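Side-chain contacts in metallo-beta-lactamase (Chryseobacterium indologenes, PDB 3L6N), which hydrolyses the beta-lactam ring of penicillins, cephalosporins and carbapenems with the help of bound zinc ions, giving resistance to these antibiotics: residues A[32-37]-A[146-151]; A[83-88]-A[93-98]; A[87-92]-A[109-114]; A[120-123]-A[128-131]; A[166-171]-A[177-182]. All blocks are in the same frame, centred on the assembly; numbering follows the deposited sequence.

Interaction 1 of 5, residues A[32-37]-A[146-151]; sequences NSMYLV and VWFPKY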
# COMPACT_ATOMS: atom_id res chain seq x y z
N ASN A 32 2.51 -0.42 6.91
CA ASN A 32 3.61 -0.40 5.95
C ASN A 32 3.13 0.08 4.60
O ASN A 32 2.17 -0.45 4.05
CB ASN A 32 4.20 -1.79 5.82
CG ASN A 32 4.60 -2.37 7.14
OD1 ASN A 32 5.33 -1.74 7.91
ND2 ASN A 32 4.09 -3.56 7.45
N SER A 33 3.79 1.11 4.09
CA SER A 33 3.52 1.65 2.76
C SER A 33 4.82 1.61 1.99
O SER A 33 5.85 1.14 2.50
CB SER A 33 2.95 3.07 2.87
OG SER A 33 1.65 3.03 3.46
N MET A 34 4.79 2.06 0.73
CA MET A 34 6.02 2.06 -0.07
C MET A 34 6.14 3.36 -0.84
O MET A 34 5.15 4.04 -1.08
CB MET A 34 6.03 0.87 -1.04
CG MET A 34 5.92 -0.46 -0.34
SD MET A 34 6.32 -1.87 -1.38
CE MET A 34 8.12 -1.84 -1.35
N TYR A 35 7.36 3.69 -1.23
CA TYR A 35 7.53 4.68 -2.28
C TYR A 35 8.64 4.31 -3.24
O TYR A 35 9.55 3.58 -2.90
CB TYR A 35 7.70 6.10 -1.71
CG TYR A 35 9.01 6.48 -1.03
CD1 TYR A 35 10.17 6.72 -1.77
CD2 TYR A 35 9.05 6.67 0.36
CE1 TYR A 35 11.37 7.14 -1.13
CE2 TYR A 35 10.23 7.06 0.99
CZ TYR A 35 11.37 7.30 0.25
OH TYR A 35 12.52 7.70 0.90
N LEU A 36 8.53 4.81 -4.47
CA LEU A 36 9.48 4.44 -5.52
C LEU A 36 10.08 5.70 -6.11
O LEU A 36 9.36 6.56 -6.61
CB LEU A 36 8.77 3.62 -6.60
CG LEU A 36 9.58 3.14 -7.81
CD1 LEU A 36 10.71 2.22 -7.42
CD2 LEU A 36 8.62 2.45 -8.79
N VAL A 37 11.41 5.82 -6.03
CA VAL A 37 12.11 6.97 -6.60
C VAL A 37 12.24 6.73 -8.10
O VAL A 37 12.62 5.64 -8.50
CB VAL A 37 13.50 7.12 -6.00
CG1 VAL A 37 14.22 8.30 -6.64
CG2 VAL A 37 13.40 7.34 -4.49
N VAL A 146 0.69 -4.55 -5.56
CA VAL A 146 1.58 -3.89 -6.50
C VAL A 146 2.84 -4.71 -6.69
O VAL A 146 3.57 -5.00 -5.74
CB VAL A 146 1.95 -2.44 -6.08
CG1 VAL A 146 2.67 -1.73 -7.21
CG2 VAL A 146 0.68 -1.65 -5.70
N TRP A 147 3.09 -5.10 -7.94
CA TRP A 147 4.26 -5.90 -8.29
C TRP A 147 5.34 -5.03 -8.90
O TRP A 147 5.06 -4.23 -9.80
CB TRP A 147 3.84 -7.00 -9.28
CG TRP A 147 4.98 -7.82 -9.87
CD1 TRP A 147 5.29 -7.95 -11.19
CD2 TRP A 147 5.94 -8.61 -9.15
NE1 TRP A 147 6.38 -8.78 -11.34
CE2 TRP A 147 6.79 -9.20 -10.11
CE3 TRP A 147 6.14 -8.89 -7.79
CZ2 TRP A 147 7.85 -10.04 -9.75
CZ3 TRP A 147 7.20 -9.74 -7.44
CH2 TRP A 147 8.03 -10.30 -8.41
N PHE A 148 6.57 -5.18 -8.41
CA PHE A 148 7.72 -4.42 -8.88
C PHE A 148 8.72 -5.37 -9.54
O PHE A 148 9.59 -5.91 -8.86
CB PHE A 148 8.37 -3.68 -7.70
CG PHE A 148 7.46 -2.67 -7.05
CD1 PHE A 148 6.71 -3.01 -5.93
CD2 PHE A 148 7.37 -1.38 -7.56
CE1 PHE A 148 5.86 -2.07 -5.32
CE2 PHE A 148 6.52 -0.42 -6.97
CZ PHE A 148 5.78 -0.78 -5.84
N PRO A 149 8.58 -5.58 -10.87
CA PRO A 149 9.30 -6.68 -11.53
C PRO A 149 10.82 -6.58 -11.46
O PRO A 149 11.49 -7.61 -11.35
CB PRO A 149 8.81 -6.62 -12.98
CG PRO A 149 8.21 -5.28 -13.16
CD PRO A 149 7.67 -4.89 -11.79
N LYS A 150 11.35 -5.36 -11.50
CA LYS A 150 12.80 -5.15 -11.43
C LYS A 150 13.38 -5.33 -10.02
O LYS A 150 14.61 -5.41 -9.85
CB LYS A 150 13.18 -3.79 -12.02
CG LYS A 150 12.62 -3.53 -13.43
CD LYS A 150 13.17 -4.51 -14.47
CE LYS A 150 13.09 -3.90 -15.87
NZ LYS A 150 13.81 -4.73 -16.88
N TYR A 151 12.51 -5.40 -9.01
CA TYR A 151 12.91 -5.52 -7.61
C TYR A 151 12.55 -6.86 -6.99
O TYR A 151 13.03 -7.19 -5.90
CB TYR A 151 12.29 -4.38 -6.79
CG TYR A 151 12.72 -3.02 -7.28
CD1 TYR A 151 12.02 -2.36 -8.29
CD2 TYR A 151 13.85 -2.41 -6.74
CE1 TYR A 151 12.42 -1.11 -8.75
CE2 TYR A 151 14.26 -1.17 -7.18
CZ TYR A 151 13.55 -0.52 -8.19
OH TYR A 151 13.97 0.70 -8.63
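M34, on strand 27-38, meets F148 of strand 145-148 in a Met-aromatic contact. A chi1 of -58° followed by an extended chi2 (-166°) carries the sulfur to 4.0 Å from F148 CE1. SD lies 5.1 Å from the centroid of the F148 ring and approaches it obliquely, the two side chains running antiparallel alongside one another. Two residues on, L36 points the same way as M34 and divides its two methyls between two aromatic side chains. With CG anti to the backbone N (chi1 180°), CD2 comes in at the edge of the F148 ring, 4.0 Å from CE2. The other branch, CD1, lies 3.8 Å from Y151 OH and crosses that side chain at a slant; the hydroxyl itself is hydrogen-bonded to E128. The hydrogen bond from Y151 N to F148 O (3.0 Å) closes the turn that brings both rings to the leucine. F45 adds an edge-to-face partner to F148. Strands 27-38 and 145-148 belong to different sheets and touch here through side chains alone, all four of them buried: this is the hydrophobic interior between the facing sheets of the alpha-beta/beta-alpha sandwich fold of metallo-beta-lactamases.

Interaction 2 of 5, residues A[83-88]-A[93-98]; sequences GDLSFF and IKTYAT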
# COMPACT_ATOMS: atom_id res chain seq x y z
N GLY A 83 -6.31 7.24 2.19
CA GLY A 83 -6.38 8.39 3.09
C GLY A 83 -7.25 9.49 2.50
O GLY A 83 -8.31 9.21 1.91
N ASP A 84 -6.80 10.73 2.64
CA ASP A 84 -7.52 11.89 2.13
C ASP A 84 -6.79 12.40 0.89
O ASP A 84 -5.83 13.18 0.99
CB ASP A 84 -7.61 12.99 3.19
CG ASP A 84 -8.28 14.27 2.67
OD1 ASP A 84 -8.80 14.28 1.53
OD2 ASP A 84 -8.27 15.27 3.42
N LEU A 85 -7.24 11.94 -0.27
CA LEU A 85 -6.56 12.24 -1.52
C LEU A 85 -6.63 13.72 -1.90
O LEU A 85 -5.88 14.15 -2.78
CB LEU A 85 -7.10 11.38 -2.67
CG LEU A 85 -6.81 9.88 -2.57
CD1 LEU A 85 -7.60 9.15 -3.64
CD2 LEU A 85 -5.31 9.58 -2.70
N SER A 86 -7.50 14.49 -1.23
CA SER A 86 -7.63 15.91 -1.54
C SER A 86 -6.33 16.66 -1.30
O SER A 86 -6.01 17.62 -2.01
CB SER A 86 -8.80 16.57 -0.79
OG SER A 86 -8.53 16.73 0.60
N PHE A 87 -5.56 16.21 -0.31
CA PHE A 87 -4.28 16.84 -0.02
C PHE A 87 -3.39 16.86 -1.26
O PHE A 87 -2.75 17.88 -1.56
CB PHE A 87 -3.55 16.10 1.11
CG PHE A 87 -2.18 16.64 1.39
CD1 PHE A 87 -1.99 17.65 2.32
CD2 PHE A 87 -1.06 16.12 0.73
CE1 PHE A 87 -0.72 18.15 2.59
CE2 PHE A 87 0.21 16.61 0.98
CZ PHE A 87 0.39 17.62 1.92
N PHE A 88 -3.35 15.73 -1.96
CA PHE A 88 -2.52 15.60 -3.15
C PHE A 88 -3.19 16.20 -4.38
O PHE A 88 -2.54 16.90 -5.16
CB PHE A 88 -2.10 14.14 -3.35
CG PHE A 88 -1.34 13.59 -2.19
CD1 PHE A 88 0.02 13.84 -2.05
CD2 PHE A 88 -1.99 12.85 -1.21
CE1 PHE A 88 0.73 13.35 -0.96
CE2 PHE A 88 -1.28 12.35 -0.11
CZ PHE A 88 0.08 12.60 -0.00
N ILE A 93 -0.85 16.95 -7.67
CA ILE A 93 -0.18 15.65 -7.72
C ILE A 93 -1.20 14.62 -8.16
O ILE A 93 -2.25 14.47 -7.54
CB ILE A 93 0.43 15.28 -6.35
CG1 ILE A 93 1.52 16.29 -5.96
CG2 ILE A 93 0.98 13.84 -6.35
CD1 ILE A 93 1.91 16.23 -4.50
N LYS A 94 -0.90 13.93 -9.26
CA LYS A 94 -1.78 12.90 -9.78
C LYS A 94 -2.02 11.79 -8.75
O LYS A 94 -1.08 11.29 -8.13
CB LYS A 94 -1.20 12.30 -11.05
CG LYS A 94 -1.21 13.26 -12.23
CD LYS A 94 -0.81 12.55 -13.50
CE LYS A 94 -0.99 13.47 -14.70
NZ LYS A 94 -0.64 12.75 -15.96
N THR A 95 -3.28 11.44 -8.55
CA THR A 95 -3.64 10.34 -7.67
C THR A 95 -4.31 9.24 -8.46
O THR A 95 -5.04 9.51 -9.44
CB THR A 95 -4.58 10.80 -6.55
OG1 THR A 95 -5.71 11.48 -7.12
CG2 THR A 95 -3.84 11.74 -5.60
N TYR A 96 -4.09 8.00 -8.03
CA TYR A 96 -4.50 6.81 -8.77
C TYR A 96 -5.23 5.84 -7.88
O TYR A 96 -4.74 5.47 -6.80
CB TYR A 96 -3.27 6.10 -9.36
CG TYR A 96 -2.55 6.86 -10.45
CD1 TYR A 96 -1.67 7.89 -10.14
CD2 TYR A 96 -2.72 6.51 -11.79
CE1 TYR A 96 -0.99 8.58 -11.14
CE2 TYR A 96 -2.04 7.19 -12.80
CZ TYR A 96 -1.18 8.22 -12.45
OH TYR A 96 -0.50 8.91 -13.43
N ALA A 97 -6.41 5.42 -8.33
CA ALA A 97 -7.19 4.40 -7.63
C ALA A 97 -8.01 3.64 -8.65
O ALA A 97 -8.27 4.15 -9.74
CB ALA A 97 -8.12 5.04 -6.59
N THR A 98 -8.39 2.42 -8.31
CA THR A 98 -9.31 1.68 -9.17
C THR A 98 -10.71 2.29 -9.13
O THR A 98 -11.05 3.04 -8.20
CB THR A 98 -9.45 0.22 -8.75
OG1 THR A 98 -10.02 0.18 -7.43
CG2 THR A 98 -8.10 -0.51 -8.77
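F88 of helix 86-90 packs on I93 and T95 and can be followed outward from its backbone. Its CB rests 3.7 Å from T95 CG2 and also lies near I93 CB. A chi1 of -59° turns the ring away from the residue's own carbonyl carbon and past I93, whose CD1 sits at the ring edge, 3.9 Å from F88 CD1. One face of the ring is covered by F87 CD2, 3.5 Å above its centre, while V47, M58 and V72 touch the side chain from outside the two segments. L85, a turn earlier, packs on the same threonine methyl, its CD2 being 3.9 Å from T95 CG2. The backbone adds a 3.0 Å hydrogen bond from I93 N to F88 O, with the donor tilted 34° from the carbonyl plane; it is the long bond of the Schellman motif ending the helix. At the other end D84 OD1 caps the turn into the helix, accepting from both the amide and the hydroxyl of S86 on the same face of its carboxylate. T95 is thus two-faced in this beta-alpha-beta unit: its methyl joins the apolar packing, while its buried OG1 is satisfied by N89 and the amide of T114.

Interaction 3 of 5, residues A[87-92]-A[109-114]; sequences FFNNKG and GKATST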
# COMPACT_ATOMS: atom_id res chain seq x y z
N PHE A 87 -5.56 16.21 -0.31
CA PHE A 87 -4.28 16.84 -0.02
C PHE A 87 -3.39 16.86 -1.26
O PHE A 87 -2.75 17.88 -1.56
CB PHE A 87 -3.55 16.10 1.11
CG PHE A 87 -2.18 16.64 1.39
CD1 PHE A 87 -1.99 17.65 2.32
CD2 PHE A 87 -1.06 16.12 0.73
CE1 PHE A 87 -0.72 18.15 2.59
CE2 PHE A 87 0.21 16.61 0.98
CZ PHE A 87 0.39 17.62 1.92
N PHE A 88 -3.35 15.73 -1.96
CA PHE A 88 -2.52 15.60 -3.15
C PHE A 88 -3.19 16.20 -4.38
O PHE A 88 -2.54 16.90 -5.16
CB PHE A 88 -2.10 14.14 -3.35
CG PHE A 88 -1.34 13.59 -2.19
CD1 PHE A 88 0.02 13.84 -2.05
CD2 PHE A 88 -1.99 12.85 -1.21
CE1 PHE A 88 0.73 13.35 -0.96
CE2 PHE A 88 -1.28 12.35 -0.11
CZ PHE A 88 0.08 12.60 -0.00
N ASN A 89 -4.49 15.97 -4.52
CA ASN A 89 -5.24 16.57 -5.63
C ASN A 89 -5.10 18.09 -5.65
O ASN A 89 -4.87 18.68 -6.71
CB ASN A 89 -6.72 16.18 -5.58
CG ASN A 89 -6.95 14.70 -5.81
OD1 ASN A 89 -6.09 14.00 -6.37
ND2 ASN A 89 -8.10 14.20 -5.39
N ASN A 90 -5.20 18.71 -4.47
CA ASN A 90 -5.14 20.17 -4.36
C ASN A 90 -3.79 20.73 -4.78
O ASN A 90 -3.70 21.84 -5.30
CB ASN A 90 -5.48 20.63 -2.94
CG ASN A 90 -6.96 20.47 -2.61
OD1 ASN A 90 -7.79 20.21 -3.49
ND2 ASN A 90 -7.30 20.62 -1.34
N LYS A 91 -2.74 19.92 -4.60
CA LYS A 91 -1.39 20.30 -5.01
C LYS A 91 -1.05 19.90 -6.45
O LYS A 91 0.09 20.07 -6.90
CB LYS A 91 -0.37 19.71 -4.03
CG LYS A 91 -0.45 20.26 -2.63
CD LYS A 91 0.42 19.46 -1.68
CE LYS A 91 0.65 20.20 -0.39
NZ LYS A 91 1.76 21.20 -0.51
N GLY A 92 -2.03 19.38 -7.19
CA GLY A 92 -1.82 18.97 -8.58
C GLY A 92 -1.00 17.70 -8.76
O GLY A 92 -0.51 17.41 -9.85
N GLY A 109 -17.89 9.56 1.48
CA GLY A 109 -17.79 11.02 1.56
C GLY A 109 -16.38 11.57 1.42
O GLY A 109 -16.09 12.70 1.84
N LYS A 110 -15.50 10.79 0.80
CA LYS A 110 -14.08 11.16 0.69
C LYS A 110 -13.69 11.56 -0.73
O LYS A 110 -14.42 11.27 -1.68
CB LYS A 110 -13.17 10.02 1.16
CG LYS A 110 -13.40 9.53 2.59
CD LYS A 110 -12.56 8.26 2.82
CE LYS A 110 -12.74 7.66 4.20
NZ LYS A 110 -12.05 6.33 4.28
N ALA A 111 -12.54 12.21 -0.87
CA ALA A 111 -12.02 12.56 -2.18
C ALA A 111 -11.67 11.32 -2.99
O ALA A 111 -11.26 10.30 -2.43
CB ALA A 111 -10.79 13.47 -2.05
N THR A 112 -11.86 11.41 -4.30
CA THR A 112 -11.53 10.33 -5.22
C THR A 112 -10.26 10.66 -5.99
O THR A 112 -9.78 11.81 -5.96
CB THR A 112 -12.67 10.08 -6.20
OG1 THR A 112 -13.07 11.32 -6.80
CG2 THR A 112 -13.87 9.46 -5.46
N SER A 113 -9.71 9.67 -6.68
CA SER A 113 -8.49 9.87 -7.47
C SER A 113 -8.78 10.67 -8.73
O SER A 113 -9.94 10.78 -9.17
CB SER A 113 -7.86 8.53 -7.85
OG SER A 113 -8.66 7.85 -8.81
N THR A 114 -7.73 11.24 -9.32
CA THR A 114 -7.89 11.96 -10.59
C THR A 114 -7.59 11.06 -11.78
O THR A 114 -7.96 11.37 -12.91
CB THR A 114 -7.06 13.25 -10.64
OG1 THR A 114 -5.68 12.94 -10.40
CG2 THR A 114 -7.55 14.25 -9.60
O HOH W 1 -4.43 15.05 -8.98
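N89 and T114 reach toward each other from facing sides: the asparagine points its ND2 at T112 O in the plane of its own amide, while T114 lies to one face of that amide. The first torsion (chi1 -66°) sets the amide beside its own backbone N and sends it off the helix toward the loop. ND2 gives a hydrogen bond of 3.0 Å to T112 O, approached nearly along the C=O axis (164°). A111 CB lies to one side of ND2, at 4.4 Å. T114 CG2 covers one face of the amide, 3.6 Å from N89 OD1. T114 OG1 is linked to the asparagine by a water, which donates to OG1 at 2.8 Å and to N89 OD1 at a longer 3.3 Å; OD1 is held as well by T95. One amide therefore spends both ends, donor and acceptor, on holding a helix against an irregular loop. G92 closes helix 86-90 with a Schellman motif, and G109 does the same for helix 99-107. Between G109 and strand 115-116, the edge of the seven-stranded sheet, the loop runs alongside N89 at the protein surface, with T112 also packed on N102 and L105 of helix 99-107.

Interaction 4 of 5, residues A[120-123]-A[128-131]; sequences GKPY and EEFV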
# COMPACT_ATOMS: atom_id res chain seq x y z
N GLY A 120 -3.37 -4.93 -13.94
CA GLY A 120 -2.70 -5.94 -14.74
C GLY A 120 -1.88 -5.39 -15.88
O GLY A 120 -1.26 -6.16 -16.62
N LYS A 121 -1.85 -4.06 -16.02
CA LYS A 121 -1.08 -3.41 -17.08
C LYS A 121 0.10 -2.67 -16.49
O LYS A 121 -0.05 -1.99 -15.47
CB LYS A 121 -1.93 -2.44 -17.89
CG LYS A 121 -3.14 -3.09 -18.57
CD LYS A 121 -3.63 -2.28 -19.74
CE LYS A 121 -2.68 -2.30 -20.94
NZ LYS A 121 -3.02 -1.21 -21.89
N PRO A 122 1.27 -2.77 -17.14
CA PRO A 122 2.43 -2.02 -16.67
C PRO A 122 2.19 -0.51 -16.60
O PRO A 122 1.57 0.09 -17.49
CB PRO A 122 3.51 -2.32 -17.72
CG PRO A 122 3.11 -3.65 -18.30
CD PRO A 122 1.61 -3.63 -18.30
N TYR A 123 2.65 0.09 -15.50
CA TYR A 123 2.81 1.53 -15.39
C TYR A 123 4.29 1.81 -15.46
O TYR A 123 5.09 1.12 -14.80
CB TYR A 123 2.28 2.04 -14.06
CG TYR A 123 0.79 2.23 -14.07
CD1 TYR A 123 0.24 3.43 -14.51
CD2 TYR A 123 -0.07 1.22 -13.65
CE1 TYR A 123 -1.14 3.61 -14.54
CE2 TYR A 123 -1.44 1.39 -13.67
CZ TYR A 123 -1.96 2.59 -14.12
OH TYR A 123 -3.32 2.77 -14.15
N GLU A 128 11.10 3.67 -14.24
CA GLU A 128 10.68 2.60 -13.34
C GLU A 128 9.38 1.98 -13.84
O GLU A 128 8.65 2.60 -14.61
CB GLU A 128 10.45 3.17 -11.93
CG GLU A 128 11.70 3.79 -11.29
CD GLU A 128 12.82 2.80 -11.01
OE1 GLU A 128 12.57 1.60 -10.75
OE2 GLU A 128 14.00 3.23 -11.04
N GLU A 129 9.10 0.77 -13.38
CA GLU A 129 7.93 0.00 -13.84
C GLU A 129 7.27 -0.74 -12.69
O GLU A 129 7.95 -1.25 -11.80
CB GLU A 129 8.38 -0.99 -14.91
CG GLU A 129 7.29 -1.77 -15.61
CD GLU A 129 7.87 -2.88 -16.49
OE1 GLU A 129 7.14 -3.84 -16.78
OE2 GLU A 129 9.06 -2.78 -16.87
N PHE A 130 5.94 -0.81 -12.72
CA PHE A 130 5.21 -1.64 -11.76
C PHE A 130 3.85 -2.03 -12.34
O PHE A 130 3.42 -1.48 -13.35
CB PHE A 130 5.06 -0.91 -10.41
CG PHE A 130 4.51 0.48 -10.53
CD1 PHE A 130 3.15 0.73 -10.39
CD2 PHE A 130 5.37 1.56 -10.80
CE1 PHE A 130 2.64 2.02 -10.51
CE2 PHE A 130 4.87 2.85 -10.91
CZ PHE A 130 3.50 3.09 -10.78
N VAL A 131 3.20 -2.99 -11.69
CA VAL A 131 1.88 -3.45 -12.11
C VAL A 131 0.97 -3.48 -10.89
O VAL A 131 1.33 -4.06 -9.88
CB VAL A 131 1.94 -4.87 -12.74
CG1 VAL A 131 0.53 -5.36 -13.14
CG2 VAL A 131 2.87 -4.89 -13.95
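Y123 and F130 face each other as a hydrogen-bonded pair in the antiparallel beta hairpin of strands 122-125 and 128-133, at the edge of the five-stranded sheet. This is the tight part of the contact. Y123 N donates to F130 O at 2.8 Å in a nearly straight bond (177°), and F130 N returns the favour to Y123 O at 3.0 Å, in the carbonyl plane. F130 takes the chi1 near 51° that sets CG between the backbone N and the carbonyl carbon, which brings its ring face beneath the CB of Y123. That CB sits 3.8 Å from the ring centroid, a CH-pi contact. In the conformer of Y123 described here, one of two modelled, the rings are nearly parallel but slid apart, with centroids 5.8 Å from each other, so they scarcely overlap. F45 and F73 meet F130 edge-to-face, and this side of the hairpin turns inward. The other side, where P122 and V131 point, is looser and more open to solvent. V131, also modelled in two conformers, still packs CG1 3.6 Å from G120 C, but G120, K121 and P122 are exposed, and P122 CB comes only within 4.0 Å of E129 OE1. Between the two sides the backbones draw close in a CA-H...O contact, E129 CA lying 3.2 Å from Y123 O.

Interaction 5 of 5, residues A[166-171]-A[177-182]; sequences TDLGYI and EQWPKT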
# COMPACT_ATOMS: atom_id res chain seq x y z
N THR A 166 -1.72 -11.58 15.23
CA THR A 166 -2.35 -12.65 16.02
C THR A 166 -3.84 -12.82 15.73
O THR A 166 -4.48 -13.75 16.22
CB THR A 166 -2.10 -12.49 17.54
OG1 THR A 166 -2.58 -11.22 17.98
CG2 THR A 166 -0.60 -12.61 17.86
N ASP A 167 -4.38 -11.90 14.93
CA ASP A 167 -5.72 -12.04 14.36
C ASP A 167 -5.82 -11.35 13.00
O ASP A 167 -4.83 -10.78 12.52
CB ASP A 167 -6.81 -11.54 15.33
CG ASP A 167 -6.54 -10.13 15.84
OD1 ASP A 167 -6.40 -9.19 15.02
OD2 ASP A 167 -6.49 -9.96 17.07
N LEU A 168 -7.00 -11.39 12.39
CA LEU A 168 -7.19 -10.85 11.04
C LEU A 168 -7.32 -9.33 11.00
O LEU A 168 -7.27 -8.73 9.92
CB LEU A 168 -8.40 -11.49 10.37
CG LEU A 168 -8.28 -12.94 9.89
CD1 LEU A 168 -9.63 -13.46 9.42
CD2 LEU A 168 -7.22 -13.09 8.80
N GLY A 169 -7.47 -8.71 12.16
CA GLY A 169 -7.65 -7.26 12.26
C GLY A 169 -9.05 -6.86 11.84
O GLY A 169 -10.00 -7.62 12.04
N TYR A 170 -9.16 -5.68 11.23
CA TYR A 170 -10.46 -5.13 10.86
C TYR A 170 -11.09 -5.91 9.71
O TYR A 170 -10.60 -5.87 8.58
CB TYR A 170 -10.32 -3.64 10.49
CG TYR A 170 -11.62 -2.99 10.07
CD1 TYR A 170 -12.60 -2.67 11.01
CD2 TYR A 170 -11.86 -2.68 8.73
CE1 TYR A 170 -13.79 -2.06 10.62
CE2 TYR A 170 -13.05 -2.08 8.34
CZ TYR A 170 -14.01 -1.77 9.28
OH TYR A 170 -15.19 -1.17 8.88
N ILE A 171 -12.17 -6.63 10.02
CA ILE A 171 -12.80 -7.53 9.06
C ILE A 171 -14.26 -7.20 8.71
O ILE A 171 -14.92 -7.98 8.01
CB ILE A 171 -12.71 -9.03 9.51
CG1 ILE A 171 -13.27 -9.20 10.93
CG2 ILE A 171 -11.27 -9.51 9.43
CD1 ILE A 171 -13.92 -10.55 11.16
N GLU A 177 -14.70 -15.55 3.05
CA GLU A 177 -14.83 -16.74 2.21
C GLU A 177 -13.90 -16.71 0.99
O GLU A 177 -13.29 -17.72 0.64
CB GLU A 177 -16.30 -16.94 1.79
CG GLU A 177 -16.61 -18.24 1.04
CD GLU A 177 -16.50 -18.12 -0.48
OE1 GLU A 177 -16.50 -16.98 -1.00
OE2 GLU A 177 -16.42 -19.17 -1.15
N GLN A 178 -13.77 -15.54 0.36
CA GLN A 178 -12.91 -15.38 -0.82
C GLN A 178 -11.43 -15.18 -0.49
O GLN A 178 -10.56 -15.49 -1.30
CB GLN A 178 -13.39 -14.22 -1.69
CG GLN A 178 -14.62 -14.52 -2.52
CD GLN A 178 -14.41 -15.70 -3.46
OE1 GLN A 178 -13.45 -15.73 -4.23
NE2 GLN A 178 -15.31 -16.67 -3.39
N TRP A 179 -11.16 -14.65 0.70
CA TRP A 179 -9.81 -14.24 1.09
C TRP A 179 -8.73 -15.33 0.89
O TRP A 179 -7.72 -15.06 0.24
CB TRP A 179 -9.84 -13.72 2.53
CG TRP A 179 -8.70 -12.84 2.95
CD1 TRP A 179 -7.45 -12.76 2.37
CD2 TRP A 179 -8.68 -11.95 4.06
NE1 TRP A 179 -6.67 -11.86 3.06
CE2 TRP A 179 -7.40 -11.35 4.11
CE3 TRP A 179 -9.63 -11.59 5.03
CZ2 TRP A 179 -7.04 -10.41 5.08
CZ3 TRP A 179 -9.27 -10.66 6.01
CH2 TRP A 179 -7.99 -10.07 6.01
N PRO A 180 -8.96 -16.57 1.40
CA PRO A 180 -7.91 -17.59 1.20
C PRO A 180 -7.72 -17.97 -0.27
O PRO A 180 -6.61 -18.29 -0.69
CB PRO A 180 -8.43 -18.80 2.00
CG PRO A 180 -9.90 -18.59 2.09
CD PRO A 180 -10.08 -17.11 2.19
N LYS A 181 -8.81 -17.92 -1.05
CA LYS A 181 -8.75 -18.17 -2.48
C LYS A 181 -7.91 -17.10 -3.17
O LYS A 181 -7.08 -17.41 -4.01
CB LYS A 181 -10.15 -18.25 -3.09
CG LYS A 181 -11.01 -19.35 -2.49
CD LYS A 181 -12.49 -19.10 -2.73
CE LYS A 181 -13.31 -20.34 -2.41
NZ LYS A 181 -13.24 -21.33 -3.52
N THR A 182 -8.11 -15.85 -2.77
CA THR A 182 -7.32 -14.75 -3.30
C THR A 182 -5.85 -14.91 -2.91
O THR A 182 -4.97 -14.71 -3.75
CB THR A 182 -7.87 -13.40 -2.83
OG1 THR A 182 -9.22 -13.27 -3.28
CG2 THR A 182 -7.05 -12.24 -3.41
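The hydrogen bond from Q178 NE2 to E177 OE1, 2.7 Å long, lies just ahead of W179, whose indole meets L168 and I171 across the contact. A chi1 of -160° carries the indole of W179, on helix 179-189, off the helix toward the loop. L168 runs antiparallel beside it, setting CD2 over one ring face near the rim, 4.2 Å from W179 CH2. I171 comes at about a right angle and meets the ring at its edge, CG2 to W179 CZ3 at 4.1 Å. An Asx turn shapes the loop beside L168: D167 OD1 accepts from G169 N at 3.1 Å. Helix 208-217 gives further cover to both L168 and W179 through L216. The indole NE1 is hydrogen-bonded to L159 O, and the ring also touches the zinc ligand H139; the W179 side chain is about 8 Å from a bound zinc ion. The side chain of L168 is about 4 Å from that of K161, which probably binds the beta-lactam. Across the two segments the contact is apolar and thin, relying on van der Waals packing, while the polar edge of the indole is secured elsewhere, next to the metal site.

Along the chain, interactions 2, 3 and 4 are nested inside the loop closed by interaction 1, and interaction 5 follows it. Interactions 2 and 3 form one cluster, their centres about 4 Å apart; both use helix 86-90 and share F87 and F88. Interaction 4 lies about 10 Å from interaction 1, centre to centre, on the neighbouring strand of the five-stranded sheet, and the two touch through a probable hydrogen bond between W147 N and V131 O. Interaction 5 is remote, at about 23 to 29 Å from the other centres. The set thus runs from the flank of the seven-stranded sheet, through the sandwich interior, to a loop near the zinc ions.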